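Local coordinates for protein vanadium-dependent bromoperoxidase (Corallina officinalis, PDB 1QHB) that catalyses the bromination of organic substrates with bromide and hydrogen peroxide, using a bound vanadate ion, as a homododecamer that also carries calcium, at residues G122-S127 with P476-Y481; F57-P62 with L299-A304; A81-D86 with K398-R403; L93-A98 with L118-W123. All blocks are in the same frame, centred on the assembly; numbering follows the deposited sequence.

Interaction 1: G122-S127 with P476-Y481; sequences GWENSS and PFHPSY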
loop_
_atom_site.group_PDB
_atom_site.type_symbol
_atom_site.label_atom_id
_atom_site.label_comp_id
_atom_site.label_asym_id
_atom_site.label_seq_id
_atom_site.Cartn_x
_atom_site.Cartn_y
_atom_site.Cartn_z
ATOM N N GLY A 122 30.460 6.242 -38.850
ATOM C CA GLY A 122 29.269 5.566 -38.390
ATOM C C GLY A 122 28.155 6.488 -37.926
ATOM O O GLY A 122 28.324 7.712 -37.892
ATOM N N TRP A 123 26.990 5.898 -37.629
ATOM C CA TRP A 123 25.836 6.719 -37.212
ATOM C C TRP A 123 26.080 7.302 -35.835
ATOM O O TRP A 123 26.769 6.605 -35.114
ATOM C CB TRP A 123 24.552 5.909 -37.254
ATOM C CG TRP A 123 24.278 5.467 -38.669
ATOM C CD1 TRP A 123 23.710 6.209 -39.647
ATOM C CD2 TRP A 123 24.557 4.183 -39.232
ATOM N NE1 TRP A 123 23.604 5.476 -40.817
ATOM C CE2 TRP A 123 24.113 4.226 -40.565
ATOM C CE3 TRP A 123 25.102 3.005 -38.736
ATOM C CZ2 TRP A 123 24.227 3.131 -41.432
ATOM C CZ3 TRP A 123 25.189 1.922 -39.595
ATOM C CH2 TRP A 123 24.767 1.991 -40.929
ATOM N N GLU A 124 25.576 8.516 -35.564
ATOM C CA GLU A 124 25.884 9.111 -34.262
ATOM C C GLU A 124 24.758 8.911 -33.273
ATOM O O GLU A 124 23.685 9.525 -33.390
ATOM C CB GLU A 124 26.191 10.624 -34.471
ATOM C CG GLU A 124 27.211 10.814 -35.614
ATOM C CD GLU A 124 27.461 12.237 -36.041
ATOM O OE1 GLU A 124 28.074 12.988 -35.237
ATOM O OE2 GLU A 124 27.078 12.666 -37.166
ATOM N N ASN A 125 24.951 8.047 -32.256
ATOM C CA ASN A 125 23.903 7.871 -31.252
ATOM C C ASN A 125 22.528 7.604 -31.848
ATOM O O ASN A 125 21.533 8.321 -31.583
ATOM C CB ASN A 125 23.762 9.159 -30.416
ATOM C CG ASN A 125 25.025 9.450 -29.622
ATOM O OD1 ASN A 125 25.636 10.513 -29.795
ATOM N ND2 ASN A 125 25.376 8.478 -28.788
ATOM N N SER A 126 22.428 6.516 -32.605
ATOM C CA SER A 126 21.156 6.163 -33.221
ATOM C C SER A 126 20.125 5.719 -32.210
ATOM O O SER A 126 18.955 5.732 -32.600
ATOM C CB SER A 126 21.372 5.098 -34.282
ATOM O OG SER A 126 22.412 4.206 -33.834
ATOM N N SER A 127 20.431 5.464 -30.963
ATOM C CA SER A 127 19.456 5.056 -29.944
ATOM C C SER A 127 19.440 5.977 -28.731
ATOM O O SER A 127 18.839 5.673 -27.675
ATOM C CB SER A 127 19.751 3.598 -29.548
ATOM O OG SER A 127 19.528 2.734 -30.686
ATOM N N PRO A 476 25.610 15.741 -41.055
ATOM C CA PRO A 476 26.002 14.788 -40.033
ATOM C C PRO A 476 25.342 13.429 -40.312
ATOM O O PRO A 476 24.424 13.249 -41.127
ATOM C CB PRO A 476 25.366 15.344 -38.767
ATOM C CG PRO A 476 25.232 16.826 -39.027
ATOM C CD PRO A 476 24.772 16.850 -40.489
ATOM N N PHE A 477 25.808 12.414 -39.580
ATOM C CA PHE A 477 25.276 11.070 -39.777
ATOM C C PHE A 477 24.009 10.761 -38.993
ATOM O O PHE A 477 24.006 9.821 -38.215
ATOM C CB PHE A 477 26.376 10.046 -39.474
ATOM C CG PHE A 477 26.756 9.307 -40.744
ATOM C CD1 PHE A 477 27.417 9.938 -41.773
ATOM C CD2 PHE A 477 26.536 7.947 -40.843
ATOM C CE1 PHE A 477 27.802 9.222 -42.884
ATOM C CE2 PHE A 477 26.927 7.220 -41.947
ATOM C CZ PHE A 477 27.543 7.886 -42.985
ATOM N N HIS A 478 22.965 11.568 -39.200
ATOM C CA HIS A 478 21.678 11.335 -38.544
ATOM C C HIS A 478 20.624 12.100 -39.355
ATOM O O HIS A 478 20.880 13.090 -40.037
ATOM C CB HIS A 478 21.698 11.648 -37.068
ATOM C CG HIS A 478 22.284 12.973 -36.672
ATOM N ND1 HIS A 478 21.584 14.164 -36.674
ATOM C CD2 HIS A 478 23.577 13.239 -36.270
ATOM C CE1 HIS A 478 22.427 15.105 -36.261
ATOM N NE2 HIS A 478 23.632 14.584 -36.021
ATOM N N PRO A 479 19.401 11.582 -39.348
ATOM C CA PRO A 479 18.298 12.097 -40.094
ATOM C C PRO A 479 17.998 13.570 -39.906
ATOM O O PRO A 479 18.465 14.246 -38.969
ATOM C CB PRO A 479 17.106 11.212 -39.681
ATOM C CG PRO A 479 17.795 9.905 -39.342
ATOM C CD PRO A 479 18.990 10.390 -38.516
ATOM N N SER A 480 17.233 14.078 -40.888
ATOM C CA SER A 480 16.967 15.510 -40.909
ATOM C C SER A 480 15.916 16.073 -39.999
ATOM O O SER A 480 15.969 17.293 -39.771
ATOM C CB SER A 480 16.560 15.777 -42.388
ATOM O OG SER A 480 16.787 17.155 -42.684
ATOM N N TYR A 481 14.935 15.302 -39.512
ATOM C CA TYR A 481 13.834 15.950 -38.775
ATOM C C TYR A 481 13.604 15.365 -37.405
ATOM O O TYR A 481 13.255 14.197 -37.333
ATOM C CB TYR A 481 12.624 15.687 -39.685
ATOM C CG TYR A 481 11.313 16.287 -39.251
ATOM C CD1 TYR A 481 11.038 17.606 -39.572
ATOM C CD2 TYR A 481 10.344 15.554 -38.570
ATOM C CE1 TYR A 481 9.853 18.191 -39.211
ATOM C CE2 TYR A 481 9.135 16.140 -38.172
ATOM C CZ TYR A 481 8.917 17.438 -38.503
ATOM O OH TYR A 481 7.752 18.074 -38.162
#
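E124 reaches across to the loop 476-481 and receives the backbone N-H of F477 on its carboxylate: F477 N to E124 OE2 is 2.7 Å, the N-H meeting OE2 nearly along its C-O bond. An extended chain beyond CG (chi2 172°) carries the carboxylate that far. In return F477 O accepts a weak bond from E124 N at 3.3 Å, and the one residue is held at both ends of its backbone. F477 is the centre of an inverse gamma turn, and both its N-H and its C=O face E124.

Around these bonds, F477 CD2 rests over one face of the W123 indole, 3.5 Å from W123 CD1, the two rings inclined at 52°. F477 CB packs on G122 O. E124 OE2 also lies 3.7 Å from CD2 of H478, the active-site histidine by similarity, and forms a salt bridge with R121 NH2.

Further partners hold the rings: H478 ND1 bonds to K398 NZ, and W123 NE1 to K59 O. The contact is buried between helix 376-402, whose R395 and F399 touch H478, and a neighbouring subunit, with which strand 123-124 forms a parallel beta pairing.

Interaction 2: F57-P62 with L299-A304; sequences FTKGLP and LDVQDA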
loop_
_atom_site.group_PDB
_atom_site.type_symbol
_atom_site.label_atom_id
_atom_site.label_comp_id
_atom_site.label_asym_id
_atom_site.label_seq_id
_atom_site.Cartn_x
_atom_site.Cartn_y
_atom_site.Cartn_z
ATOM N N PHE A 57 16.081 8.571 -44.669
ATOM C CA PHE A 57 17.525 8.749 -44.451
ATOM C C PHE A 57 18.211 7.420 -44.659
ATOM O O PHE A 57 17.888 6.500 -43.940
ATOM C CB PHE A 57 17.780 9.157 -43.008
ATOM C CG PHE A 57 19.204 9.269 -42.592
ATOM C CD1 PHE A 57 19.967 10.375 -42.878
ATOM C CD2 PHE A 57 19.776 8.224 -41.850
ATOM C CE1 PHE A 57 21.287 10.440 -42.468
ATOM C CE2 PHE A 57 21.080 8.310 -41.404
ATOM C CZ PHE A 57 21.830 9.405 -41.742
ATOM N N THR A 58 19.144 7.297 -45.596
ATOM C CA THR A 58 19.820 6.022 -45.753
ATOM C C THR A 58 21.316 6.301 -45.864
ATOM O O THR A 58 22.053 5.423 -46.345
ATOM C CB THR A 58 19.398 5.253 -46.996
ATOM O OG1 THR A 58 19.769 6.078 -48.121
ATOM C CG2 THR A 58 17.895 4.989 -47.097
ATOM N N LYS A 59 21.770 7.420 -45.337
ATOM C CA LYS A 59 23.206 7.697 -45.446
ATOM C C LYS A 59 23.999 6.644 -44.709
ATOM O O LYS A 59 23.734 6.427 -43.531
ATOM C CB LYS A 59 23.450 9.102 -44.883
ATOM C CG LYS A 59 24.827 9.666 -45.291
ATOM C CD LYS A 59 24.909 11.115 -44.901
ATOM C CE LYS A 59 26.332 11.652 -45.139
ATOM N NZ LYS A 59 26.298 13.138 -45.271
ATOM N N GLY A 60 24.999 6.013 -45.386
ATOM C CA GLY A 60 25.817 5.005 -44.694
ATOM C C GLY A 60 25.549 3.616 -45.249
ATOM O O GLY A 60 26.440 2.772 -45.289
ATOM N N LEU A 61 24.321 3.329 -45.635
ATOM C CA LEU A 61 23.934 2.088 -46.271
ATOM C C LEU A 61 24.406 2.150 -47.719
ATOM O O LEU A 61 24.336 3.204 -48.322
ATOM C CB LEU A 61 22.422 1.898 -46.206
ATOM C CG LEU A 61 21.781 1.927 -44.815
ATOM C CD1 LEU A 61 20.276 1.773 -44.947
ATOM C CD2 LEU A 61 22.356 0.826 -43.942
ATOM N N PRO A 62 24.824 1.018 -48.300
ATOM C CA PRO A 62 25.323 0.950 -49.656
ATOM C C PRO A 62 24.281 1.399 -50.660
ATOM O O PRO A 62 23.170 0.836 -50.673
ATOM C CB PRO A 62 25.640 -0.540 -49.868
ATOM C CG PRO A 62 25.451 -1.261 -48.584
ATOM C CD PRO A 62 24.844 -0.296 -47.594
ATOM N N LEU A 299 27.862 10.295 -54.159
ATOM C CA LEU A 299 27.479 8.913 -53.834
ATOM C C LEU A 299 28.430 8.304 -52.847
ATOM O O LEU A 299 27.963 7.626 -51.930
ATOM C CB LEU A 299 27.414 8.070 -55.090
ATOM C CG LEU A 299 26.339 8.477 -56.101
ATOM C CD1 LEU A 299 26.513 7.677 -57.404
ATOM C CD2 LEU A 299 24.952 8.207 -55.547
ATOM N N ASP A 300 29.729 8.645 -52.941
ATOM C CA ASP A 300 30.668 8.144 -51.932
ATOM C C ASP A 300 30.301 8.655 -50.557
ATOM O O ASP A 300 30.447 7.974 -49.540
ATOM C CB ASP A 300 32.114 8.611 -52.272
ATOM C CG ASP A 300 32.640 7.797 -53.458
ATOM O OD1 ASP A 300 32.155 6.664 -53.706
ATOM O OD2 ASP A 300 33.525 8.316 -54.194
ATOM N N VAL A 301 29.947 9.935 -50.459
ATOM C CA VAL A 301 29.540 10.518 -49.171
ATOM C C VAL A 301 28.250 9.832 -48.722
ATOM O O VAL A 301 28.193 9.435 -47.578
ATOM C CB VAL A 301 29.355 12.035 -49.259
ATOM C CG1 VAL A 301 28.777 12.616 -47.967
ATOM C CG2 VAL A 301 30.669 12.744 -49.589
ATOM N N GLN A 302 27.290 9.547 -49.591
ATOM C CA GLN A 302 26.090 8.803 -49.199
ATOM C C GLN A 302 26.426 7.409 -48.725
ATOM O O GLN A 302 25.745 6.869 -47.853
ATOM C CB GLN A 302 25.050 8.744 -50.344
ATOM C CG GLN A 302 24.650 10.151 -50.756
ATOM C CD GLN A 302 24.349 11.108 -49.618
ATOM O OE1 GLN A 302 23.416 10.875 -48.855
ATOM N NE2 GLN A 302 25.085 12.207 -49.504
ATOM N N ASP A 303 27.523 6.835 -49.249
ATOM C CA ASP A 303 28.012 5.534 -48.824
ATOM C C ASP A 303 29.014 5.645 -47.672
ATOM O O ASP A 303 29.805 4.720 -47.427
ATOM C CB ASP A 303 28.693 4.855 -50.026
ATOM C CG ASP A 303 27.759 4.300 -51.044
ATOM O OD1 ASP A 303 26.511 4.222 -50.887
ATOM O OD2 ASP A 303 28.281 3.902 -52.120
ATOM N N ALA A 304 29.027 6.751 -46.925
ATOM C CA ALA A 304 29.846 6.919 -45.745
ATOM C C ALA A 304 31.314 7.355 -45.851
ATOM O O ALA A 304 32.042 7.396 -44.815
ATOM C CB ALA A 304 29.723 5.657 -44.860
#
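K59 and V301 lie side by side and point the same way, at a helix C-terminus closed by a Schellman motif. The chain turns back through A304, at positive phi, with A304 N bonded to V301 O and the following N-H to D300 O. Helix 295-302 thus ends against the loop 57-62, and the one hydrogen bond across the contact uses a carbonyl of its last turn: G60 N to Q302 O, 2.7 Å and nearly straight at 167°. K59 CA adds a longer C-H...O contact to the same oxygen.

K59 makes the largest contribution to the contact. Its CG stands anti to the backbone N (chi1 -164°) and the chain runs fully extended, which lays CE along V301 and brings K59 NZ 3.7 Å from V301 CG1. Q302 crosses this chain at about a right angle, its OE1 4.0 Å from K59 CG, after a bend at chi2. Beyond the contact the two residues converge on one acid: K59 NZ forms a salt bridge with E408, besides bonds to S475 O and E473 O, and Q302 NE2 bonds to the same E408 OE2. An alanine at K59 would probably leave E408 and both carbonyls without their ammonium partner and open a gap beside V301 and Q302.

On the other flank, G60 turns at backbone angles unfavourable to any side chain and sets its CA 4.0 Å from A304 CB. D303 bends back toward the loop: its OD2 meets R109 in a salt bridge, while D303 OD1 accepts from H63 N and lies 3.6 Å from P62 C.

Interaction 3: A81-D86 with K398-R403; sequences AINSGD and KFNIHR. With PO4 (phosphate ion), chain G.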
loop_
_atom_site.group_PDB
_atom_site.type_symbol
_atom_site.label_atom_id
_atom_site.label_comp_id
_atom_site.label_asym_id
_atom_site.label_seq_id
_atom_site.Cartn_x
_atom_site.Cartn_y
_atom_site.Cartn_z
ATOM N N ALA A 81 17.770 -2.048 -35.302
ATOM C CA ALA A 81 18.876 -1.643 -34.441
ATOM C C ALA A 81 18.600 -0.347 -33.681
ATOM O O ALA A 81 19.004 -0.211 -32.542
ATOM C CB ALA A 81 20.192 -1.472 -35.248
ATOM N N ILE A 82 17.960 0.623 -34.322
ATOM C CA ILE A 82 17.613 1.892 -33.713
ATOM C C ILE A 82 16.666 1.689 -32.536
ATOM O O ILE A 82 16.671 2.380 -31.532
ATOM C CB ILE A 82 16.891 2.727 -34.807
ATOM C CG1 ILE A 82 17.931 3.402 -35.703
ATOM C CG2 ILE A 82 15.946 3.749 -34.189
ATOM C CD1 ILE A 82 17.352 3.819 -37.070
ATOM N N ASN A 83 15.662 0.850 -32.684
ATOM C CA ASN A 83 14.627 0.624 -31.693
ATOM C C ASN A 83 15.105 -0.283 -30.573
ATOM O O ASN A 83 14.515 -0.245 -29.503
ATOM C CB ASN A 83 13.377 0.034 -32.399
ATOM C CG ASN A 83 12.660 1.144 -33.142
ATOM O OD1 ASN A 83 12.713 2.321 -32.792
ATOM N ND2 ASN A 83 11.921 0.802 -34.199
ATOM N N SER A 84 16.198 -1.026 -30.758
ATOM C CA SER A 84 16.642 -1.862 -29.635
ATOM C C SER A 84 17.788 -1.198 -28.906
ATOM O O SER A 84 17.904 -1.354 -27.705
ATOM C CB SER A 84 17.082 -3.253 -30.096
ATOM O OG SER A 84 18.444 -3.179 -30.501
ATOM N N GLY A 85 18.722 -0.547 -29.587
ATOM C CA GLY A 85 19.812 0.122 -28.832
ATOM C C GLY A 85 20.907 -0.856 -28.479
ATOM O O GLY A 85 21.954 -0.509 -27.940
ATOM N N ASP A 86 20.764 -2.116 -28.827
ATOM C CA ASP A 86 21.782 -3.110 -28.590
ATOM C C ASP A 86 23.040 -2.810 -29.411
ATOM O O ASP A 86 23.030 -2.752 -30.645
ATOM C CB ASP A 86 21.229 -4.499 -28.956
ATOM C CG ASP A 86 22.303 -5.534 -28.637
ATOM O OD1 ASP A 86 22.998 -5.345 -27.602
ATOM O OD2 ASP A 86 22.492 -6.482 -29.415
ATOM N N LYS A 398 14.179 12.030 -34.776
ATOM C CA LYS A 398 15.026 11.796 -35.921
ATOM C C LYS A 398 15.033 10.325 -36.347
ATOM O O LYS A 398 14.806 10.011 -37.491
ATOM C CB LYS A 398 16.491 12.179 -35.661
ATOM C CG LYS A 398 16.863 13.626 -35.728
ATOM C CD LYS A 398 18.199 13.822 -35.005
ATOM C CE LYS A 398 18.648 15.295 -35.104
ATOM N NZ LYS A 398 19.068 15.602 -36.499
ATOM N N PHE A 399 15.435 9.459 -35.424
ATOM C CA PHE A 399 15.657 8.062 -35.759
ATOM C C PHE A 399 14.500 7.090 -35.526
ATOM O O PHE A 399 14.358 6.141 -36.311
ATOM C CB PHE A 399 16.801 7.606 -34.861
ATOM C CG PHE A 399 18.182 7.935 -35.283
ATOM C CD1 PHE A 399 18.813 7.228 -36.307
ATOM C CD2 PHE A 399 18.901 8.937 -34.606
ATOM C CE1 PHE A 399 20.125 7.578 -36.665
ATOM C CE2 PHE A 399 20.202 9.246 -34.931
ATOM C CZ PHE A 399 20.789 8.568 -35.983
ATOM N N ASN A 400 13.776 7.259 -34.405
ATOM C CA ASN A 400 12.770 6.265 -34.090
ATOM C C ASN A 400 11.471 6.550 -34.807
ATOM O O ASN A 400 10.792 5.555 -35.056
ATOM C CB ASN A 400 12.527 6.212 -32.569
ATOM C CG ASN A 400 13.791 5.824 -31.829
ATOM O OD1 ASN A 400 14.613 6.680 -31.461
ATOM N ND2 ASN A 400 13.956 4.517 -31.554
ATOM N N ILE A 401 11.156 7.819 -35.109
ATOM C CA ILE A 401 9.921 8.097 -35.769
ATOM C C ILE A 401 10.022 8.476 -37.242
ATOM O O ILE A 401 9.543 7.710 -38.077
ATOM C CB ILE A 401 9.190 9.262 -35.046
ATOM C CG1 ILE A 401 9.004 8.966 -33.558
ATOM C CG2 ILE A 401 7.846 9.599 -35.699
ATOM C CD1 ILE A 401 8.151 7.744 -33.253
ATOM N N HIS A 402 10.512 9.661 -37.633
ATOM C CA HIS A 402 10.418 10.093 -39.011
ATOM C C HIS A 402 11.512 9.691 -39.965
ATOM O O HIS A 402 11.165 9.573 -41.122
ATOM C CB HIS A 402 10.350 11.635 -39.061
ATOM C CG HIS A 402 9.356 12.193 -38.076
ATOM N ND1 HIS A 402 8.042 12.307 -38.448
ATOM C CD2 HIS A 402 9.460 12.628 -36.791
ATOM C CE1 HIS A 402 7.346 12.803 -37.419
ATOM N NE2 HIS A 402 8.185 13.009 -36.427
ATOM N N ARG A 403 12.772 9.562 -39.581
ATOM C CA ARG A 403 13.840 9.219 -40.483
ATOM C C ARG A 403 13.741 9.985 -41.817
ATOM O O ARG A 403 13.859 9.357 -42.856
ATOM C CB ARG A 403 13.843 7.688 -40.711
ATOM C CG ARG A 403 14.362 6.943 -39.447
ATOM C CD ARG A 403 14.192 5.452 -39.564
ATOM N NE ARG A 403 12.810 4.918 -39.736
ATOM C CZ ARG A 403 12.042 4.482 -38.753
ATOM N NH1 ARG A 403 12.414 4.523 -37.478
ATOM N NH2 ARG A 403 10.846 3.933 -38.946
HETATM P P PO4 G . 21.863 18.933 -36.850
HETATM O O1 PO4 G . 22.195 18.694 -38.280
HETATM O O2 PO4 G . 21.596 20.373 -36.577
HETATM O O3 PO4 G . 22.974 18.453 -36.011
HETATM O O4 PO4 G . 20.605 18.143 -36.575
HETATM O O HOH W 1 10.093 2.603 -35.512
#
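N83 OD1 takes the amide N-H of N400 in the shortest bond between the helix ends 81-86 and 398-403, N400 ND2 to N83 OD1 at 2.8 Å. The two side chains run antiparallel past one another, their amides nearly coplanar (28°), and the donor lies in the carbonyl plane. N400 ND2 also makes a weak bond to I82 O, an oxygen that S127 OG engages as well. A water closes a second bridge: it accepts from N83 ND2 at 2.9 Å and donates to N400 O, a pattern consistent with the modelled orientation of the N83 amide.

Beside this polar pair, I82 projects toward helix 376-402. Its CG2 packs on N400 ND2 and F399 O, and I82 CD1 meets the F399 ring at the edge, 3.8 Å from F399 CD1. The helix ends in a pi-type turn, R403 N bonding to K398 O, and R403 folds back to place NH1 2.8 Å from F399 O.

One residue before F399, K398 points elsewhere: its NZ bonds to phosphate O4 at 3.0 Å, and to H478 ND1. R406, S483, G484, H485, R545 and H551 of the vanadate site hold the phosphate too; probably from the crystallisation liquor, it is consistent with a stand-in for vanadate. The chemistry implies a division of labour, in which amides, a water and apolar side chains join the helix ends while the adjacent K398 turns its NZ to the anion.

Interaction 4: L93-A98 with L118-W123; sequences LTLGPA and LEVRGW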
loop_
_atom_site.group_PDB
_atom_site.type_symbol
_atom_site.label_atom_id
_atom_site.label_comp_id
_atom_site.label_asym_id
_atom_site.label_seq_id
_atom_site.Cartn_x
_atom_site.Cartn_y
_atom_site.Cartn_z
ATOM N N LEU A 93 25.523 -4.166 -38.511
ATOM C CA LEU A 93 24.837 -3.562 -39.645
ATOM C C LEU A 93 25.797 -3.418 -40.818
ATOM O O LEU A 93 26.999 -3.387 -40.637
ATOM C CB LEU A 93 24.315 -2.166 -39.334
ATOM C CG LEU A 93 23.180 -2.091 -38.295
ATOM C CD1 LEU A 93 22.942 -0.643 -37.927
ATOM C CD2 LEU A 93 21.920 -2.773 -38.808
ATOM N N THR A 94 25.233 -3.214 -42.006
ATOM C CA THR A 94 26.041 -3.009 -43.176
ATOM C C THR A 94 26.305 -1.512 -43.344
ATOM O O THR A 94 25.388 -0.769 -43.631
ATOM C CB THR A 94 25.328 -3.506 -44.442
ATOM O OG1 THR A 94 25.038 -4.899 -44.232
ATOM C CG2 THR A 94 26.248 -3.327 -45.634
ATOM N N LEU A 95 27.585 -1.160 -43.242
ATOM C CA LEU A 95 27.969 0.235 -43.415
ATOM C C LEU A 95 28.953 0.427 -44.557
ATOM O O LEU A 95 29.984 -0.251 -44.503
ATOM C CB LEU A 95 28.694 0.655 -42.128
ATOM C CG LEU A 95 29.119 2.097 -41.961
ATOM C CD1 LEU A 95 27.888 3.006 -41.947
ATOM C CD2 LEU A 95 29.926 2.273 -40.668
ATOM N N GLY A 96 28.743 1.328 -45.488
ATOM C CA GLY A 96 29.790 1.545 -46.498
ATOM C C GLY A 96 29.733 0.568 -47.647
ATOM O O GLY A 96 28.952 -0.367 -47.679
ATOM N N PRO A 97 30.546 0.808 -48.656
ATOM C CA PRO A 97 30.573 -0.019 -49.860
ATOM C C PRO A 97 31.477 -1.221 -49.724
ATOM O O PRO A 97 32.213 -1.466 -48.749
ATOM C CB PRO A 97 31.065 1.015 -50.887
ATOM C CG PRO A 97 32.173 1.646 -50.072
ATOM C CD PRO A 97 31.586 1.870 -48.692
ATOM N N ALA A 98 31.479 -2.049 -50.764
ATOM C CA ALA A 98 32.308 -3.253 -50.831
ATOM C C ALA A 98 33.758 -2.942 -50.526
ATOM O O ALA A 98 34.254 -1.899 -50.965
ATOM C CB ALA A 98 32.216 -3.866 -52.231
ATOM N N LEU A 118 39.985 7.084 -48.071
ATOM C CA LEU A 118 39.014 7.376 -47.002
ATOM C C LEU A 118 38.473 6.102 -46.393
ATOM O O LEU A 118 38.291 5.094 -47.103
ATOM C CB LEU A 118 37.865 8.158 -47.671
ATOM C CG LEU A 118 38.266 9.585 -48.108
ATOM C CD1 LEU A 118 37.068 10.354 -48.619
ATOM C CD2 LEU A 118 38.931 10.356 -46.968
ATOM N N GLU A 119 38.129 6.149 -45.135
ATOM C CA GLU A 119 37.469 5.081 -44.424
ATOM C C GLU A 119 36.017 5.561 -44.202
ATOM O O GLU A 119 35.719 6.667 -44.638
ATOM C CB GLU A 119 38.139 4.775 -43.100
ATOM C CG GLU A 119 38.889 3.445 -43.112
ATOM C CD GLU A 119 38.001 2.228 -43.340
ATOM O OE1 GLU A 119 36.758 2.350 -43.360
ATOM O OE2 GLU A 119 38.585 1.133 -43.530
ATOM N N VAL A 120 35.203 4.740 -43.562
ATOM C CA VAL A 120 33.819 5.023 -43.310
ATOM C C VAL A 120 33.569 5.736 -41.989
ATOM O O VAL A 120 34.410 5.663 -41.097
ATOM C CB VAL A 120 32.954 3.733 -43.288
ATOM C CG1 VAL A 120 33.079 3.037 -44.631
ATOM C CG2 VAL A 120 33.375 2.809 -42.160
ATOM N N ARG A 121 32.422 6.400 -41.872
ATOM C CA ARG A 121 32.079 7.024 -40.573
ATOM C C ARG A 121 30.787 6.327 -40.142
ATOM O O ARG A 121 30.082 5.854 -41.031
ATOM C CB ARG A 121 31.955 8.557 -40.644
ATOM C CG ARG A 121 30.991 9.052 -41.700
ATOM C CD ARG A 121 30.933 10.572 -41.768
ATOM N NE ARG A 121 30.531 11.147 -40.479
ATOM C CZ ARG A 121 29.888 12.279 -40.283
ATOM N NH1 ARG A 121 29.514 13.040 -41.313
ATOM N NH2 ARG A 121 29.655 12.599 -39.003
ATOM N N GLY A 122 30.460 6.242 -38.850
ATOM C CA GLY A 122 29.269 5.566 -38.390
ATOM C C GLY A 122 28.155 6.488 -37.926
ATOM O O GLY A 122 28.324 7.712 -37.892
ATOM N N TRP A 123 26.990 5.898 -37.629
ATOM C CA TRP A 123 25.836 6.719 -37.212
ATOM C C TRP A 123 26.080 7.302 -35.835
ATOM O O TRP A 123 26.769 6.605 -35.114
ATOM C CB TRP A 123 24.552 5.909 -37.254
ATOM C CG TRP A 123 24.278 5.467 -38.669
ATOM C CD1 TRP A 123 23.710 6.209 -39.647
ATOM C CD2 TRP A 123 24.557 4.183 -39.232
ATOM N NE1 TRP A 123 23.604 5.476 -40.817
ATOM C CE2 TRP A 123 24.113 4.226 -40.565
ATOM C CE3 TRP A 123 25.102 3.005 -38.736
ATOM C CZ2 TRP A 123 24.227 3.131 -41.432
ATOM C CZ3 TRP A 123 25.189 1.922 -39.595
ATOM C CH2 TRP A 123 24.767 1.991 -40.929
#
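L95 lays its CD1 methyl over one face of the six-membered ring of W123, a CH-pi contact with the carbon 3.7 Å from the ring centroid and 23° off its normal. L95 CD1 is displaced toward W123 CH2, which it approaches to 3.4 Å. CG of L95 is anti to the backbone N (chi1 -175°), and with chi2 at 63° CD1 goes to the indole and CD2 to V120 and the backbone.

Further apolar contacts extend the interface at both ends. L93 CD1 comes obliquely to W123 CZ3, 3.8 Å away, and L95 CD2 meets V120 CG2 at the same separation. V120 CG1 sits 4.1 Å from G96 CA, where a side chain on residue 96 would clash. An alanine at L95 would probably uncover that face of the W123 ring and leave V120 CG2 without its methyl neighbour.

Polar atoms contribute no hydrogen bond across the segments. T94 O lies in the indole plane at the ring edge, 3.9 Å from W123 CH2, and R121 O packs against L95 CD2 at 3.6 Å. Within 118-123, E119 OE1 accepts from V120 N through its anti lone pair and also pairs with R99.

Two loops are joined here, on either side of helix 111-115 in the chain. Helix 72-84 adjoins them through A77, F78 and A81, which touch L93, while N367 and K364 of a neighbouring subunit pack on L95 and V120.

How the interactions relate
The four contacts lie on the same side of the chain's centre, their own centres 8 to 18 Å apart. Along the sequence interactions 1, 2 and 3 interlock, their segments alternating, whereas interaction 4 closes locally within the spans of 2 and 3. Interactions 1 and 4 share G122 and W123; K59 O joins interaction 2 to both through W123 NE1, and G60 O bonds to G96 N. F57 N to R403 O links 2 with 3. Interaction 3 reaches 1 through K398 NZ. Residues of the N-terminal 130 thus pack against helices 295-302 and 376-402 and the loop holding the probable active-site histidine; interactions 1 and 4 border one neighbouring subunit, and interaction 3 borders others.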